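Local coordinates for putative low molecular weight protein-tyrosine-phosphatase slr0328 (Synechocystis sp., PDB 5O7B), which probably hydrolyses phosphotyrosine in proteins to tyrosine and phosphate, as a Wzb-type member of the low molecular weight tyrosine phosphatases, at residues D50-S56 / R81-Q84; E134-D137 / H148-L153. All coordinates share one frame; numbering follows the deposited sequence.

Interaction 1: residues D50-S56 / R81-Q84; sequences DSAGTSS and RARQ
Strand 50-53, which runs parallel to strand 17-20 of the phosphatase fold, the strand that ends at the probable nucleophile Cys20, receives the 81-84 loop along its flank, chiefly through Arg83. The guanidinium of Arg83 grips Asp50 side-on, both donors meeting one oxygen: NH2 lies 2.9 Å from Asp50 OD2, and NE lies 3.2 Å from the same Asp50 OD2. They approach that oxygen from one face of the carboxylate, NE on its syn side but tilted out of the plane, NH2 from above it, in keeping with the 42° between the two flat groups. The other oxygen, Asp50 OD1, takes a weak bond from the following amide, Ser51 N. Arg83 CG stands between the backbone N and carbonyl carbon (chi1 73°), and the extended chain beyond carries the guanidinium back along the strand. There the Ala52 methyl packs over one guanidinium face, its CB 3.7 Å above the plane. Gly53 N bonds to Arg83 O at 2.8 Å. Gln84 CA-H approaches Gly53 O, with 3.2 Å between CA and O, while farther out Gln84 CB touches Ser56 CB at 3.5 Å. A methionine in place of Arg83 would probably leave the carboxylates of Asp50 and Asp89, the latter paired with NH1, without their cationic mate. Asn23 accepts from Arg83 N and donates to Ser51 OG, which also bonds to Glu31. Strand 50-53 lies between strand 17-20, where Asp50 and Ala52 pair with Phe18 by backbone bonds, helix 26-37 and the 81-84 loop.

Interaction 2: residues E134-D137 / H148-L153; sequences EVPD and HVIDLL
His148 O accepts from Leu152 N at 2.9 Å, and this turn of helix 143-156 sets both residues against Pro136. With CG anti to its own carbonyl carbon (chi1 -55°) and CD1 extended beyond it, Leu152 meets Pro136 tip to tip, CD1 3.5 Å from Pro136 CD, tighter than usual for two carbons. The same Leu152 methyl lies 3.8 Å from Glu134 O. Leu152 CG also sits over one face of the His148 imidazole, offset toward the rim, whereas Pro136 CG comes to the edge of that ring, 4.2 Å from His148 ND1; the proline and histidine side chains meet roughly at right angles. Deeper in, Val135 and Val149 cross at about a right angle with their CG1 methyls 4.0 Å apart. The second Val149 branch, CG2, lies 3.5 Å from Pro136 O. Leu153 closes the inner end more loosely, its CD2 4.4 Å from Val135 CG2. What passes between loop and helix is thus apolar packing; polar bonds of the loop to its surroundings include Val135 O with Arg26 NH2 and the Val135 backbone with Met99. Asp137, probably the proton donor, follows; its CB points away from the helix and its side chain touches Arg26. The arrangement is that of the loop that carries the probable general acid in low molecular weight tyrosine phosphatases.

The two contacts lie on opposite sides of the chain's centre, their centres 18 Å apart and their nearest atoms about 10 Å apart, without touching. The active site relates them: the phosphate-binding loop characteristic of this family runs from Cys20, the nucleophile by similarity, to Arg26. Interaction 1 flanks its start, with Gly53 about 5 Å from the Cys20 side chain and Asn23 of the loop bonded to both segments. Interaction 2 meets its end, the side chain of Val135 lying about 4 Å from that of Arg26 and about 7 Å from that of Cys20. The two contacts thus approach the Cys20-Arg26 loop from different ends.

Interaction 1: residues D50-S56 / R81-Q84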
# COMPACT_ATOMS: atom_id res chain seq x y z
N ASP A 50 -3.08 2.51 9.12
CA ASP A 50 -2.07 3.54 8.89
C ASP A 50 -1.07 2.97 7.91
O ASP A 50 -1.09 1.78 7.60
CB ASP A 50 -1.40 3.99 10.20
CG ASP A 50 -0.58 5.27 10.04
OD1 ASP A 50 -0.72 5.96 9.01
OD2 ASP A 50 0.22 5.58 10.95
N SER A 51 -0.19 3.83 7.41
CA SER A 51 0.86 3.41 6.50
C SER A 51 2.14 4.16 6.84
O SER A 51 2.10 5.24 7.43
CB SER A 51 0.48 3.63 5.03
OG SER A 51 0.35 5.00 4.70
N ALA A 52 3.26 3.57 6.44
CA ALA A 52 4.58 4.14 6.71
C ALA A 52 5.56 3.51 5.73
O ALA A 52 5.20 2.63 4.94
CB ALA A 52 5.01 3.91 8.16
N GLY A 53 6.81 3.97 5.78
CA GLY A 53 7.80 3.57 4.80
C GLY A 53 9.11 3.21 5.46
O GLY A 53 9.47 3.72 6.51
N THR A 54 9.85 2.30 4.80
CA THR A 54 11.16 1.91 5.30
C THR A 54 12.19 3.02 5.13
O THR A 54 13.11 3.13 5.95
CB THR A 54 11.63 0.62 4.62
OG1 THR A 54 11.87 0.86 3.23
CG2 THR A 54 10.59 -0.47 4.76
N SER A 55 12.06 3.84 4.08
CA SER A 55 12.95 4.98 3.84
C SER A 55 12.25 6.26 4.28
O SER A 55 11.04 6.42 4.09
CB SER A 55 13.34 5.06 2.35
OG SER A 55 14.36 6.02 2.08
N SER A 56 13.01 7.17 4.89
CA SER A 56 12.47 8.45 5.32
C SER A 56 12.76 9.56 4.33
O SER A 56 12.61 10.74 4.67
CB SER A 56 13.01 8.83 6.70
OG SER A 56 14.42 8.95 6.69
N ARG A 81 0.36 11.66 4.46
CA ARG A 81 1.69 12.26 4.57
C ARG A 81 2.73 11.19 4.82
O ARG A 81 2.63 10.45 5.80
CB ARG A 81 1.72 13.30 5.71
CG ARG A 81 0.84 14.50 5.47
CD ARG A 81 0.69 14.78 3.98
NE ARG A 81 -0.45 15.63 3.69
N ALA A 82 3.73 11.10 3.94
CA ALA A 82 4.74 10.05 4.08
C ALA A 82 5.42 10.14 5.44
O ALA A 82 5.78 11.23 5.90
CB ALA A 82 5.79 10.14 2.97
N ARG A 83 5.60 8.99 6.07
CA ARG A 83 6.32 8.91 7.33
C ARG A 83 7.08 7.60 7.37
O ARG A 83 6.67 6.61 6.76
CB ARG A 83 5.39 9.04 8.55
CG ARG A 83 4.50 7.85 8.85
CD ARG A 83 4.05 7.90 10.30
NE ARG A 83 3.24 6.74 10.68
CZ ARG A 83 3.72 5.66 11.28
NH1 ARG A 83 5.01 5.59 11.56
NH2 ARG A 83 2.92 4.65 11.58
N GLN A 84 8.20 7.62 8.07
CA GLN A 84 9.12 6.49 8.14
C GLN A 84 8.65 5.52 9.20
O GLN A 84 8.13 5.93 10.24
CB GLN A 84 10.53 6.99 8.45
CG GLN A 84 10.64 7.88 9.69
CD GLN A 84 10.04 9.25 9.49
OE1 GLN A 84 9.12 9.42 8.69
NE2 GLN A 84 10.54 10.25 10.22

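Interaction 2: residues E134-D137 / H148-L153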
# COMPACT_ATOMS: atom_id res chain seq x y z
N GLU A 134 4.44 -9.77 -5.50
CA GLU A 134 4.63 -8.47 -4.88
C GLU A 134 3.58 -7.45 -5.33
O GLU A 134 2.87 -7.66 -6.32
CB GLU A 134 6.02 -7.93 -5.20
CG GLU A 134 6.17 -7.46 -6.63
CD GLU A 134 7.49 -6.79 -6.90
OE1 GLU A 134 8.37 -6.83 -6.01
OE2 GLU A 134 7.64 -6.21 -8.00
N VAL A 135 3.46 -6.36 -4.59
CA VAL A 135 2.78 -5.16 -5.07
C VAL A 135 3.84 -4.30 -5.76
O VAL A 135 4.71 -3.74 -5.07
CB VAL A 135 2.09 -4.40 -3.94
CG1 VAL A 135 1.43 -3.14 -4.46
CG2 VAL A 135 1.05 -5.30 -3.25
N PRO A 136 3.83 -4.20 -7.09
CA PRO A 136 5.01 -3.71 -7.81
C PRO A 136 5.17 -2.21 -7.67
O PRO A 136 4.19 -1.45 -7.62
CB PRO A 136 4.71 -4.08 -9.27
CG PRO A 136 3.29 -4.61 -9.30
CD PRO A 136 2.67 -4.32 -7.98
N ASP A 137 6.43 -1.77 -7.64
CA ASP A 137 6.73 -0.35 -7.54
C ASP A 137 6.29 0.38 -8.81
O ASP A 137 6.64 -0.02 -9.92
CB ASP A 137 8.23 -0.13 -7.29
CG ASP A 137 8.55 1.31 -6.92
OD1 ASP A 137 7.67 2.18 -7.07
OD2 ASP A 137 9.70 1.57 -6.49
N HIS A 148 -2.78 -1.28 -11.72
CA HIS A 148 -2.46 -2.64 -11.29
C HIS A 148 -2.24 -2.71 -9.79
O HIS A 148 -2.68 -3.66 -9.14
CB HIS A 148 -1.24 -3.20 -12.03
CG HIS A 148 -1.18 -4.70 -12.05
ND1 HIS A 148 -0.17 -5.42 -11.46
CD2 HIS A 148 -2.03 -5.62 -12.58
CE1 HIS A 148 -0.39 -6.72 -11.63
NE2 HIS A 148 -1.51 -6.86 -12.31
N VAL A 149 -1.54 -1.72 -9.23
CA VAL A 149 -1.39 -1.65 -7.78
C VAL A 149 -2.76 -1.69 -7.11
O VAL A 149 -2.99 -2.47 -6.18
CB VAL A 149 -0.60 -0.39 -7.38
CG1 VAL A 149 -0.73 -0.14 -5.89
CG2 VAL A 149 0.87 -0.52 -7.78
N ILE A 150 -3.70 -0.89 -7.61
CA ILE A 150 -5.03 -0.87 -7.03
C ILE A 150 -5.73 -2.21 -7.21
O ILE A 150 -6.38 -2.71 -6.28
CB ILE A 150 -5.86 0.29 -7.63
CG1 ILE A 150 -5.11 1.62 -7.45
CG2 ILE A 150 -7.26 0.33 -7.03
CD1 ILE A 150 -5.30 2.26 -6.09
N ASP A 151 -5.60 -2.81 -8.39
CA ASP A 151 -6.17 -4.13 -8.65
C ASP A 151 -5.70 -5.16 -7.63
O ASP A 151 -6.48 -5.99 -7.15
CB ASP A 151 -5.80 -4.60 -10.06
CG ASP A 151 -6.34 -3.70 -11.14
OD1 ASP A 151 -7.29 -2.94 -10.86
OD2 ASP A 151 -5.82 -3.76 -12.27
N LEU A 152 -4.40 -5.13 -7.31
CA LEU A 152 -3.85 -6.11 -6.38
C LEU A 152 -4.33 -5.85 -4.96
O LEU A 152 -4.56 -6.80 -4.20
CB LEU A 152 -2.31 -6.10 -6.45
CG LEU A 152 -1.75 -6.32 -7.86
CD1 LEU A 152 -0.23 -6.23 -7.95
CD2 LEU A 152 -2.19 -7.66 -8.38
N LEU A 153 -4.50 -4.58 -4.59
CA LEU A 153 -4.93 -4.24 -3.24
C LEU A 153 -6.41 -4.48 -3.02
O LEU A 153 -6.82 -4.83 -1.92
CB LEU A 153 -4.57 -2.79 -2.92
CG LEU A 153 -3.07 -2.52 -2.78
CD1 LEU A 153 -2.79 -1.03 -2.71
CD2 LEU A 153 -2.49 -3.24 -1.57